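Local structure of Xaa-Pro Dipeptidase (Alteromonas macleodii, 2QS8) at residues G64-H69 and F107-Q112; G378-L383 and I404-L409; H69-Q74 and G326-V331; D18-Q23 and S374-K379. The protein is an amidohydrolase-superfamily enzyme, named a Xaa-Pro dipeptidase, that probably removes C-terminal residues from peptide substrates at a metal centre. All coordinates share one frame; numbering follows the deposited sequence.

Contact 1: G64-H69 and F107-Q112; sequences GLMDMH and FTTVRQ. With MG (magnesium ion), chain C.
L65 lays its CB over one face of the F107 ring, 3.8 Å from the ring centroid, as a CH-pi contact. The chi1 of F107 (-69°, CG anti to the carbonyl carbon) brings its CD2 edge to 3.5 Å from M66 C. Segments 65-67 and 107-112 run parallel, 14° apart, as neighbouring strands of the TIM-type barrel, and the first leads to the metal ligand H69. D67 pairs with V110 in the parallel register: its N donates to T109 O, and its O accepts from R111 N at 2.9 Å. On one face of the sheet, selenomethionine M66 lies alongside T109, CG to CB at 3.6 Å. R111 grips M68 O side-on, with NE at 2.7 Å and NH2 at 3.0 Å. The bend at its chi3 (64°) turns the guanidinium so that M68 O lies in its plane. The methyl CE of selenomethionine M68 lies over one guanidinium face, 3.4 Å from NE. R111 also forms a salt bridge with E254. D67 OD1 accepts from H69 N in an Asx turn, while OD2 bonds T327. M66 and M68 pack on helix 360-365, F107 and T108 on helix 88-104, and T109 and V110 on strand 136-139.

Contact 2: G378-L383 and I404-L409; sequences GKLADL and IKDGLL
The carboxylate of D382 turns its OD1 to the backbone of the turn at 405-408, meeting D406 N at 2.8 Å, almost in line with the C-O bond. CA and CG of K405 come beside the same oxygen. The other oxygen, OD2, forms a salt bridge with R136. The second carboxylate, that of D406, lies alongside L380, with OD1 4.1 Å from L380 CD2, and it too is paired with R136. The chi1 of D382 (-85°, CG anti to the carbonyl carbon) swings the carboxylate back to the turn, although CB points away from it.

That turn is a type I' beta turn from K405 to L408, the hairpin joining strands 400-405 and 408-411. A381, at the centre of an inverse gamma turn, sends its O to G407 N at 2.9 Å. Its CB packs on the same residue, 3.4 Å from G407 N. Further along, L383 and I404 form an antiparallel hydrogen-bonded pair. L383 N reaches I404 O at 2.9 Å, and I404 N reaches L383 O at 2.7 Å.

An alanine in place of D382 would probably leave D406 N without its acceptor and R136 with one carboxylate fewer. The two acid groups stand near each other, OD1 of D382 5.1 Å from OD1 of D406. The shared R136 would be expected to offset their like charge, and so probably steadies the turn alongside the backbone bonds.

Contact 3: H69-Q74 and G326-V331; sequences HVHFGQ and GTDAGV. With MG (magnesium ion), chain C; MET (methionine), chain D.
D328 has CG anti to its backbone N (chi1 -161°), which returns the carboxylate toward H69 and H71 although CB starts away from them. H71 has CG anti to the carbonyl carbon (chi1 -62°), and its NE2 reaches the magnesium ion at 2.2 Å. H69 lies alongside D328, pointing the same way, and binds the ion through NE2 at 2.4 Å. The third ligand is D328 OD1, 2.6 Å from the magnesium ion. The same oxygen lies at the edge of the H71 ring, in its plane, 3.1 Å from H71 CD2. The H69 ring and the carboxylate are turned 66° apart.

H69-V70-H71 is the HxH metal motif at the end of the first barrel strand of amidohydrolases, and D328 matches the aspartate that follows the last strand. Both imidazoles are held at ND1 as well, H69 by E254 and H71 by the carbonyl of G114. These second-shell bonds fix the rotation of the rings. D328 OD2 accepts from the amino N of the bound methionine at 3.0 Å, so one carboxylate serves both metal and ligand. H237 and the backbone of V201 and L202 also bind that methionine.

The backbones are tied directly. D328 N donates to H69 O at 2.7 Å, and H71 N donates to A329 O at 2.8 Å, nearly in line with the carbonyl bond. G330 fits against H71, where a side chain would clash with H71 CB. Its CA makes a CA-H...O contact with Q74 O, and that oxygen also accepts from H334.

Contact 4: D18-Q23 and S374-K379; sequences DGKSDQ and SIESGK
K20 runs from a CB aimed at the 374-379 loop, and its CG passes 3.9 Å from E376 OE2. This loop-to-loop contact joins the Asx turn of D18, after strand 9-16, to the type II turn E376-K379, before strand 383-386. The chain of K20 bends at chi2 and chi4, crossing E376 at about a right angle, and CE also passes beside E376 OE2. Its NZ then forms a salt bridge with E376 OE2 at 2.6 Å, on the syn lone pair. S374 OG donates to the same oxygen at 2.9 Å, from the anti side, tilted out of the carboxylate plane. S374 OG in turn accepts from K379 NZ, which also bonds the carbonyls of E369 and L372. K20 NZ and K379 NZ are only 4.2 Å apart, and one water accepts from both. An alanine at E376 would probably leave K20 NZ facing K379 NZ without a balancing carboxylate, and S374 OG without its acceptor. On the backbone, I375 N donates to D18 O at 2.8 Å. D18 OD1 accepts from both K20 N and S21 N. A second water donates to D18 OD2 at 2.6 Å and to I375 O at 2.9 Å.

From the N terminus, contact 4 opens first, at 18-23, and closes last but one, at 374-379. Contacts 1 and 3 are therefore nested inside its loop. Contact 1 closes the connection that holds helix 88-104, a beta-alpha-beta crossover between parallel strands. Contact 3 opens at H69, where contact 1 has its first segment, and closes at 326-331, so the two cross; it joins the first barrel strand to the metal-binding loop after the last. Contact 2 begins where contact 4 ends, sharing G378 and K379, and closes the loop between antiparallel strands 383-386 and 400-405. G64 N to D382 O links contacts 1 and 2, tying barrel to beta region.

Contact 1: G64-H69 and F107-Q112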
loop_
_atom_site.group_PDB
_atom_site.type_symbol
_atom_site.label_atom_id
_atom_site.label_comp_id
_atom_site.label_asym_id
_atom_site.label_seq_id
_atom_site.Cartn_x
_atom_site.Cartn_y
_atom_site.Cartn_z
ATOM N N GLY A 64 -43.345 16.362 6.370
ATOM C CA GLY A 64 -42.735 15.877 5.145
ATOM C C GLY A 64 -42.183 14.473 5.302
ATOM O O GLY A 64 -41.540 14.171 6.298
ATOM N N LEU A 65 -42.432 13.609 4.327
ATOM C CA LEU A 65 -41.946 12.233 4.395
ATOM C C LEU A 65 -40.470 12.093 3.973
ATOM O O LEU A 65 -39.958 12.898 3.197
ATOM C CB LEU A 65 -42.837 11.340 3.523
ATOM C CG LEU A 65 -44.324 11.370 3.918
ATOM C CD1 LEU A 65 -45.138 10.575 2.905
ATOM C CD2 LEU A 65 -44.503 10.806 5.320
HETATM N N MSE A 66 -39.809 11.064 4.491
HETATM C CA MSE A 66 -38.405 10.814 4.183
HETATM C C MSE A 66 -38.115 9.396 3.680
HETATM O O MSE A 66 -38.680 8.427 4.181
HETATM C CB MSE A 66 -37.561 11.078 5.426
HETATM C CG MSE A 66 -37.587 12.506 5.871
HETATM SE SE MSE A 66 -36.305 12.831 7.331
HETATM C CE MSE A 66 -37.232 14.274 8.280
ATOM N N ASP A 67 -37.244 9.288 2.681
ATOM C CA ASP A 67 -36.866 7.992 2.114
ATOM C C ASP A 67 -35.352 7.866 2.309
ATOM O O ASP A 67 -34.580 8.601 1.716
ATOM C CB ASP A 67 -37.229 7.937 0.621
ATOM C CG ASP A 67 -37.164 6.528 0.052
ATOM O OD1 ASP A 67 -36.335 5.725 0.526
ATOM O OD2 ASP A 67 -37.939 6.227 -0.885
HETATM N N MSE A 68 -34.942 6.936 3.166
HETATM C CA MSE A 68 -33.525 6.736 3.476
HETATM C C MSE A 68 -32.713 5.993 2.406
HETATM O O MSE A 68 -31.524 5.745 2.614
HETATM C CB MSE A 68 -33.389 5.952 4.779
HETATM C CG MSE A 68 -34.049 6.571 5.995
HETATM SE SE MSE A 68 -33.180 8.283 6.314
HETATM C CE MSE A 68 -31.402 7.795 6.924
ATOM N N HIS A 69 -33.333 5.622 1.288
ATOM C CA HIS A 69 -32.602 4.858 0.280
ATOM C C HIS A 69 -33.125 5.047 -1.138
ATOM O O HIS A 69 -33.998 4.307 -1.596
ATOM C CB HIS A 69 -32.641 3.376 0.664
ATOM C CG HIS A 69 -31.620 2.526 -0.030
ATOM N ND1 HIS A 69 -30.709 1.754 0.658
ATOM C CD2 HIS A 69 -31.401 2.286 -1.344
ATOM C CE1 HIS A 69 -29.976 1.071 -0.203
ATOM N NE2 HIS A 69 -30.377 1.374 -1.424
ATOM N N PHE A 107 -42.340 13.283 -0.514
ATOM C CA PHE A 107 -41.057 13.120 0.167
ATOM C C PHE A 107 -40.194 14.367 0.021
ATOM O O PHE A 107 -39.601 14.621 -1.027
ATOM C CB PHE A 107 -40.337 11.871 -0.341
ATOM C CG PHE A 107 -41.015 10.595 0.066
ATOM C CD1 PHE A 107 -42.186 10.182 -0.561
ATOM C CD2 PHE A 107 -40.523 9.838 1.123
ATOM C CE1 PHE A 107 -42.856 9.039 -0.136
ATOM C CE2 PHE A 107 -41.187 8.700 1.549
ATOM C CZ PHE A 107 -42.356 8.298 0.918
ATOM N N THR A 108 -40.146 15.137 1.103
ATOM C CA THR A 108 -39.407 16.390 1.158
ATOM C C THR A 108 -37.929 16.217 1.506
ATOM O O THR A 108 -37.122 17.118 1.302
ATOM C CB THR A 108 -40.079 17.343 2.172
ATOM O OG1 THR A 108 -40.291 16.658 3.415
ATOM C CG2 THR A 108 -41.412 17.845 1.614
ATOM N N THR A 109 -37.572 15.062 2.041
ATOM C CA THR A 109 -36.188 14.798 2.375
ATOM C C THR A 109 -35.868 13.362 1.986
ATOM O O THR A 109 -36.673 12.464 2.226
ATOM C CB THR A 109 -35.896 14.976 3.897
ATOM O OG1 THR A 109 -36.146 16.326 4.291
ATOM C CG2 THR A 109 -34.429 14.659 4.199
ATOM N N VAL A 110 -34.706 13.152 1.370
ATOM C CA VAL A 110 -34.284 11.811 0.983
ATOM C C VAL A 110 -32.793 11.639 1.223
ATOM O O VAL A 110 -32.044 12.611 1.285
ATOM C CB VAL A 110 -34.563 11.499 -0.524
ATOM C CG1 VAL A 110 -36.052 11.577 -0.816
ATOM C CG2 VAL A 110 -33.804 12.472 -1.420
ATOM N N ARG A 111 -32.379 10.388 1.378
ATOM C CA ARG A 111 -30.980 10.059 1.554
ATOM C C ARG A 111 -30.579 9.232 0.316
ATOM O O ARG A 111 -31.016 8.084 0.174
ATOM C CB ARG A 111 -30.773 9.225 2.831
ATOM C CG ARG A 111 -29.307 8.996 3.202
ATOM C CD ARG A 111 -29.122 8.111 4.451
ATOM N NE ARG A 111 -29.629 6.758 4.245
ATOM C CZ ARG A 111 -29.350 5.723 5.024
ATOM N NH1 ARG A 111 -28.565 5.876 6.082
ATOM N NH2 ARG A 111 -29.828 4.524 4.726
ATOM N N GLN A 112 -29.803 9.818 -0.597
ATOM C CA GLN A 112 -29.347 9.077 -1.773
ATOM C C GLN A 112 -28.107 8.294 -1.348
ATOM O O GLN A 112 -27.084 8.874 -0.978
ATOM C CB GLN A 112 -28.963 10.008 -2.923
ATOM C CG GLN A 112 -28.420 9.237 -4.124
ATOM C CD GLN A 112 -29.195 9.505 -5.400
ATOM O OE1 GLN A 112 -30.395 9.778 -5.364
ATOM N NE2 GLN A 112 -28.516 9.412 -6.533
HETATM MG MG MG C . -29.505 0.560 -3.513
#

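Contact 2: G378-L383 and I404-L409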
loop_
_atom_site.group_PDB
_atom_site.type_symbol
_atom_site.label_atom_id
_atom_site.label_comp_id
_atom_site.label_asym_id
_atom_site.label_seq_id
_atom_site.Cartn_x
_atom_site.Cartn_y
_atom_site.Cartn_z
ATOM N N GLY A 378 -41.202 25.536 16.212
ATOM C CA GLY A 378 -39.762 25.677 16.174
ATOM C C GLY A 378 -39.104 24.936 15.019
ATOM O O GLY A 378 -38.126 25.418 14.452
ATOM N N LYS A 379 -39.636 23.774 14.656
ATOM C CA LYS A 379 -39.059 22.993 13.560
ATOM C C LYS A 379 -39.289 23.613 12.194
ATOM O O LYS A 379 -40.107 24.520 12.051
ATOM C CB LYS A 379 -39.608 21.565 13.574
ATOM C CG LYS A 379 -39.037 20.719 14.699
ATOM C CD LYS A 379 -39.267 19.240 14.456
ATOM C CE LYS A 379 -38.597 18.396 15.530
ATOM N NZ LYS A 379 -38.780 16.936 15.287
ATOM N N LEU A 380 -38.559 23.129 11.195
ATOM C CA LEU A 380 -38.690 23.637 9.834
ATOM C C LEU A 380 -40.048 23.262 9.247
ATOM O O LEU A 380 -40.580 22.174 9.506
ATOM C CB LEU A 380 -37.558 23.094 8.952
ATOM C CG LEU A 380 -36.134 23.566 9.300
ATOM C CD1 LEU A 380 -35.101 22.841 8.431
ATOM C CD2 LEU A 380 -36.026 25.069 9.089
ATOM N N ALA A 381 -40.602 24.173 8.454
ATOM C CA ALA A 381 -41.907 23.989 7.834
ATOM C C ALA A 381 -41.933 23.085 6.599
ATOM O O ALA A 381 -42.005 23.559 5.462
ATOM C CB ALA A 381 -42.517 25.352 7.495
ATOM N N ASP A 382 -41.865 21.780 6.843
ATOM C CA ASP A 382 -41.928 20.774 5.794
ATOM C C ASP A 382 -43.213 19.997 6.076
ATOM O O ASP A 382 -43.268 19.194 7.012
ATOM C CB ASP A 382 -40.715 19.837 5.871
ATOM C CG ASP A 382 -39.495 20.388 5.145
ATOM O OD1 ASP A 382 -39.439 21.613 4.897
ATOM O OD2 ASP A 382 -38.583 19.588 4.829
ATOM N N LEU A 383 -44.247 20.248 5.279
ATOM C CA LEU A 383 -45.531 19.584 5.481
ATOM C C LEU A 383 -46.198 19.098 4.203
ATOM O O LEU A 383 -46.013 19.662 3.124
ATOM C CB LEU A 383 -46.515 20.522 6.197
ATOM C CG LEU A 383 -46.082 21.299 7.442
ATOM C CD1 LEU A 383 -45.305 22.536 7.016
ATOM C CD2 LEU A 383 -47.319 21.702 8.253
ATOM N N ILE A 404 -45.301 21.232 1.075
ATOM C CA ILE A 404 -44.693 22.478 1.525
ATOM C C ILE A 404 -43.295 22.160 2.024
ATOM O O ILE A 404 -43.104 21.238 2.809
ATOM C CB ILE A 404 -45.489 23.128 2.676
ATOM C CG1 ILE A 404 -46.913 23.445 2.201
ATOM C CG2 ILE A 404 -44.791 24.398 3.128
ATOM C CD1 ILE A 404 -47.842 23.983 3.280
ATOM N N LYS A 405 -42.320 22.924 1.563
ATOM C CA LYS A 405 -40.944 22.696 1.969
ATOM C C LYS A 405 -40.296 24.021 2.321
ATOM O O LYS A 405 -40.319 24.961 1.529
ATOM C CB LYS A 405 -40.171 22.031 0.834
ATOM C CG LYS A 405 -38.686 21.853 1.108
ATOM C CD LYS A 405 -37.945 21.717 -0.214
ATOM C CE LYS A 405 -36.450 21.752 -0.037
ATOM N NZ LYS A 405 -35.792 21.828 -1.362
ATOM N N ASP A 406 -39.726 24.077 3.520
ATOM C CA ASP A 406 -39.074 25.277 4.021
ATOM C C ASP A 406 -40.047 26.457 4.049
ATOM O O ASP A 406 -39.681 27.589 3.732
ATOM C CB ASP A 406 -37.854 25.610 3.155
ATOM C CG ASP A 406 -36.727 26.239 3.952
ATOM O OD1 ASP A 406 -36.338 25.662 4.998
ATOM O OD2 ASP A 406 -36.222 27.301 3.529
ATOM N N GLY A 407 -41.290 26.181 4.432
ATOM C CA GLY A 407 -42.290 27.232 4.506
ATOM C C GLY A 407 -42.866 27.689 3.178
ATOM O O GLY A 407 -43.646 28.641 3.148
ATOM N N LEU A 408 -42.485 27.033 2.082
ATOM C CA LEU A 408 -43.001 27.398 0.758
ATOM C C LEU A 408 -43.864 26.291 0.160
ATOM O O LEU A 408 -43.549 25.105 0.273
ATOM C CB LEU A 408 -41.856 27.746 -0.198
ATOM C CG LEU A 408 -41.303 29.181 -0.168
ATOM C CD1 LEU A 408 -40.874 29.578 1.238
ATOM C CD2 LEU A 408 -40.121 29.272 -1.121
ATOM N N LEU A 409 -44.960 26.691 -0.476
ATOM C CA LEU A 409 -45.897 25.753 -1.079
ATOM C C LEU A 409 -45.560 25.474 -2.540
ATOM O O LEU A 409 -45.457 26.399 -3.346
ATOM C CB LEU A 409 -47.321 26.312 -0.982
ATOM C CG LEU A 409 -48.475 25.452 -1.504
ATOM C CD1 LEU A 409 -48.765 24.314 -0.540
ATOM C CD2 LEU A 409 -49.707 26.314 -1.666
#

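Contact 3: H69-Q74 and G326-V331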
loop_
_atom_site.group_PDB
_atom_site.type_symbol
_atom_site.label_atom_id
_atom_site.label_comp_id
_atom_site.label_asym_id
_atom_site.label_seq_id
_atom_site.Cartn_x
_atom_site.Cartn_y
_atom_site.Cartn_z
ATOM N N HIS A 69 -33.333 5.622 1.288
ATOM C CA HIS A 69 -32.602 4.858 0.280
ATOM C C HIS A 69 -33.125 5.047 -1.138
ATOM O O HIS A 69 -33.998 4.307 -1.596
ATOM C CB HIS A 69 -32.641 3.376 0.664
ATOM C CG HIS A 69 -31.620 2.526 -0.030
ATOM N ND1 HIS A 69 -30.709 1.754 0.658
ATOM C CD2 HIS A 69 -31.401 2.286 -1.344
ATOM C CE1 HIS A 69 -29.976 1.071 -0.203
ATOM N NE2 HIS A 69 -30.377 1.374 -1.424
ATOM N N VAL A 70 -32.584 6.040 -1.833
ATOM C CA VAL A 70 -33.008 6.311 -3.202
ATOM C C VAL A 70 -31.796 6.481 -4.115
ATOM O O VAL A 70 -30.697 6.779 -3.646
ATOM C CB VAL A 70 -33.888 7.593 -3.297
ATOM C CG1 VAL A 70 -35.150 7.428 -2.442
ATOM C CG2 VAL A 70 -33.092 8.810 -2.863
ATOM N N HIS A 71 -32.008 6.276 -5.413
ATOM C CA HIS A 71 -30.939 6.410 -6.399
ATOM C C HIS A 71 -31.389 7.270 -7.582
ATOM O O HIS A 71 -31.535 6.770 -8.702
ATOM C CB HIS A 71 -30.510 5.031 -6.924
ATOM C CG HIS A 71 -29.955 4.122 -5.877
ATOM N ND1 HIS A 71 -28.746 4.352 -5.253
ATOM C CD2 HIS A 71 -30.438 2.970 -5.349
ATOM C CE1 HIS A 71 -28.508 3.380 -4.392
ATOM N NE2 HIS A 71 -29.518 2.530 -4.429
ATOM N N PHE A 72 -31.616 8.554 -7.343
ATOM C CA PHE A 72 -32.029 9.432 -8.428
ATOM C C PHE A 72 -30.972 9.321 -9.521
ATOM O O PHE A 72 -29.774 9.291 -9.228
ATOM C CB PHE A 72 -32.108 10.894 -7.974
ATOM C CG PHE A 72 -33.127 11.164 -6.888
ATOM C CD1 PHE A 72 -34.301 10.421 -6.796
ATOM C CD2 PHE A 72 -32.935 12.214 -6.001
ATOM C CE1 PHE A 72 -35.270 10.730 -5.834
ATOM C CE2 PHE A 72 -33.895 12.534 -5.039
ATOM C CZ PHE A 72 -35.063 11.791 -4.956
ATOM N N GLY A 73 -31.410 9.252 -10.775
ATOM C CA GLY A 73 -30.472 9.152 -11.877
ATOM C C GLY A 73 -30.508 7.807 -12.570
ATOM O O GLY A 73 -29.893 7.623 -13.616
ATOM N N GLN A 74 -31.224 6.857 -11.981
ATOM C CA GLN A 74 -31.341 5.538 -12.578
ATOM C C GLN A 74 -32.680 4.895 -12.245
ATOM O O GLN A 74 -33.333 5.266 -11.265
ATOM C CB GLN A 74 -30.195 4.642 -12.100
ATOM C CG GLN A 74 -30.307 4.195 -10.658
ATOM C CD GLN A 74 -28.989 3.679 -10.102
ATOM O OE1 GLN A 74 -28.090 4.456 -9.777
ATOM N NE2 GLN A 74 -28.866 2.360 -9.996
ATOM N N GLY A 326 -37.247 3.249 3.956
ATOM C CA GLY A 326 -36.326 3.195 2.831
ATOM C C GLY A 326 -36.837 2.249 1.751
ATOM O O GLY A 326 -37.174 1.107 2.045
ATOM N N THR A 327 -36.845 2.696 0.504
ATOM C CA THR A 327 -37.403 1.898 -0.591
ATOM C C THR A 327 -36.461 1.311 -1.661
ATOM O O THR A 327 -36.774 0.297 -2.284
ATOM C CB THR A 327 -38.450 2.734 -1.340
ATOM O OG1 THR A 327 -37.779 3.751 -2.092
ATOM C CG2 THR A 327 -39.389 3.428 -0.343
ATOM N N ASP A 328 -35.323 1.963 -1.869
ATOM C CA ASP A 328 -34.367 1.568 -2.891
ATOM C C ASP A 328 -34.977 1.920 -4.253
ATOM O O ASP A 328 -34.827 1.184 -5.241
ATOM C CB ASP A 328 -34.025 0.071 -2.821
ATOM C CG ASP A 328 -32.720 -0.271 -3.551
ATOM O OD1 ASP A 328 -32.051 0.641 -4.082
ATOM O OD2 ASP A 328 -32.345 -1.460 -3.588
ATOM N N ALA A 329 -35.687 3.043 -4.275
ATOM C CA ALA A 329 -36.281 3.569 -5.498
ATOM C C ALA A 329 -35.100 3.874 -6.429
ATOM O O ALA A 329 -34.154 4.561 -6.047
ATOM C CB ALA A 329 -37.060 4.839 -5.197
ATOM N N GLY A 330 -35.164 3.390 -7.640
ATOM C CA GLY A 330 -34.085 3.522 -8.608
ATOM C C GLY A 330 -33.959 2.132 -9.209
ATOM O O GLY A 330 -33.372 1.929 -10.267
ATOM N N VAL A 331 -34.531 1.202 -8.475
ATOM C CA VAL A 331 -34.746 -0.135 -8.869
ATOM C C VAL A 331 -36.112 -0.040 -9.496
ATOM O O VAL A 331 -36.261 -0.067 -10.709
ATOM C CB VAL A 331 -34.732 -1.110 -7.660
ATOM C CG1 VAL A 331 -35.103 -2.505 -8.108
ATOM C CG2 VAL A 331 -33.360 -1.094 -6.997
HETATM MG MG MG C . -29.505 0.560 -3.513
HETATM N N MET D . -30.182 -3.009 -4.917
HETATM C CA MET D . -30.250 -4.262 -4.110
HETATM C C MET D . -29.316 -5.340 -4.655
HETATM O O MET D . -28.940 -6.236 -3.871
HETATM C CB MET D . -31.681 -4.796 -4.105
HETATM C CG MET D . -31.854 -6.027 -3.257
HETATM S SD MET D . -33.552 -6.461 -3.117
HETATM C CE MET D . -34.123 -5.120 -2.112
HETATM O OXT MET D . -28.982 -5.276 -5.858
#

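Contact 4: D18-Q23 and S374-K379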
loop_
_atom_site.group_PDB
_atom_site.type_symbol
_atom_site.label_atom_id
_atom_site.label_comp_id
_atom_site.label_asym_id
_atom_site.label_seq_id
_atom_site.Cartn_x
_atom_site.Cartn_y
_atom_site.Cartn_z
ATOM N N ASP A 18 -48.821 14.442 13.593
ATOM C CA ASP A 18 -47.645 15.268 13.822
ATOM C C ASP A 18 -46.275 14.594 13.840
ATOM O O ASP A 18 -45.259 15.283 13.814
ATOM C CB ASP A 18 -47.826 16.116 15.095
ATOM C CG ASP A 18 -47.744 15.303 16.382
ATOM O OD1 ASP A 18 -47.467 14.089 16.339
ATOM O OD2 ASP A 18 -47.954 15.899 17.460
ATOM N N GLY A 19 -46.241 13.267 13.890
ATOM C CA GLY A 19 -44.966 12.577 13.897
ATOM C C GLY A 19 -44.522 12.058 15.246
ATOM O O GLY A 19 -43.727 11.124 15.311
ATOM N N LYS A 20 -45.028 12.659 16.318
ATOM C CA LYS A 20 -44.683 12.250 17.679
ATOM C C LYS A 20 -45.847 11.514 18.340
ATOM O O LYS A 20 -45.705 10.370 18.773
ATOM C CB LYS A 20 -44.320 13.474 18.525
ATOM C CG LYS A 20 -42.967 14.093 18.216
ATOM C CD LYS A 20 -41.903 13.598 19.182
ATOM C CE LYS A 20 -40.548 14.226 18.885
ATOM N NZ LYS A 20 -40.602 15.713 18.861
ATOM N N SER A 21 -46.994 12.181 18.406
ATOM C CA SER A 21 -48.191 11.612 19.016
ATOM C C SER A 21 -48.744 10.431 18.231
ATOM O O SER A 21 -48.887 10.502 17.009
ATOM C CB SER A 21 -49.282 12.676 19.141
ATOM O OG SER A 21 -50.509 12.090 19.542
ATOM N N ASP A 22 -49.064 9.349 18.939
ATOM C CA ASP A 22 -49.614 8.164 18.300
ATOM C C ASP A 22 -51.083 8.382 17.970
ATOM O O ASP A 22 -51.757 7.472 17.495
ATOM C CB ASP A 22 -49.487 6.946 19.219
ATOM C CG ASP A 22 -48.052 6.639 19.583
ATOM O OD1 ASP A 22 -47.202 6.575 18.665
ATOM O OD2 ASP A 22 -47.773 6.451 20.786
ATOM N N GLN A 23 -51.571 9.594 18.210
ATOM C CA GLN A 23 -52.973 9.919 17.955
ATOM C C GLN A 23 -53.184 10.852 16.778
ATOM O O GLN A 23 -52.407 11.778 16.563
ATOM C CB GLN A 23 -53.593 10.580 19.193
ATOM C CG GLN A 23 -53.338 9.840 20.493
ATOM C CD GLN A 23 -53.822 8.407 20.442
ATOM O OE1 GLN A 23 -54.982 8.148 20.122
ATOM N NE2 GLN A 23 -52.936 7.467 20.756
ATOM N N SER A 374 -41.235 16.237 12.389
ATOM C CA SER A 374 -42.513 16.368 13.084
ATOM C C SER A 374 -43.069 17.778 12.966
ATOM O O SER A 374 -42.330 18.740 12.747
ATOM C CB SER A 374 -42.362 16.017 14.568
ATOM O OG SER A 374 -41.544 16.964 15.231
ATOM N N ILE A 375 -44.383 17.897 13.100
ATOM C CA ILE A 375 -45.013 19.204 13.028
ATOM C C ILE A 375 -45.108 19.704 14.463
ATOM O O ILE A 375 -46.048 19.395 15.196
ATOM C CB ILE A 375 -46.377 19.109 12.353
ATOM C CG1 ILE A 375 -46.177 18.548 10.934
ATOM C CG2 ILE A 375 -47.033 20.478 12.312
ATOM C CD1 ILE A 375 -47.438 18.359 10.127
ATOM N N GLU A 376 -44.086 20.458 14.849
ATOM C CA GLU A 376 -43.946 20.997 16.190
ATOM C C GLU A 376 -43.386 22.405 16.081
ATOM O O GLU A 376 -42.617 22.706 15.166
ATOM C CB GLU A 376 -42.973 20.121 16.985
ATOM C CG GLU A 376 -43.512 19.584 18.304
ATOM C CD GLU A 376 -42.782 18.322 18.773
ATOM O OE1 GLU A 376 -43.076 17.848 19.891
ATOM O OE2 GLU A 376 -41.927 17.798 18.024
ATOM N N SER A 377 -43.770 23.262 17.020
ATOM C CA SER A 377 -43.305 24.642 17.027
ATOM C C SER A 377 -41.780 24.709 17.079
ATOM O O SER A 377 -41.146 24.032 17.891
ATOM C CB SER A 377 -43.891 25.388 18.233
ATOM O OG SER A 377 -45.309 25.340 18.229
ATOM N N GLY A 378 -41.202 25.536 16.212
ATOM C CA GLY A 378 -39.762 25.677 16.174
ATOM C C GLY A 378 -39.104 24.936 15.019
ATOM O O GLY A 378 -38.126 25.418 14.452
ATOM N N LYS A 379 -39.636 23.774 14.656
ATOM C CA LYS A 379 -39.059 22.993 13.560
ATOM C C LYS A 379 -39.289 23.613 12.194
ATOM O O LYS A 379 -40.107 24.520 12.051
ATOM C CB LYS A 379 -39.608 21.565 13.574
ATOM C CG LYS A 379 -39.037 20.719 14.699
ATOM C CD LYS A 379 -39.267 19.240 14.456
ATOM C CE LYS A 379 -38.597 18.396 15.530
ATOM N NZ LYS A 379 -38.780 16.936 15.287
HETATM O O HOH W 1 -48.007 18.525 17.180
HETATM O O HOH W 2 -37.588 16.371 18.120
#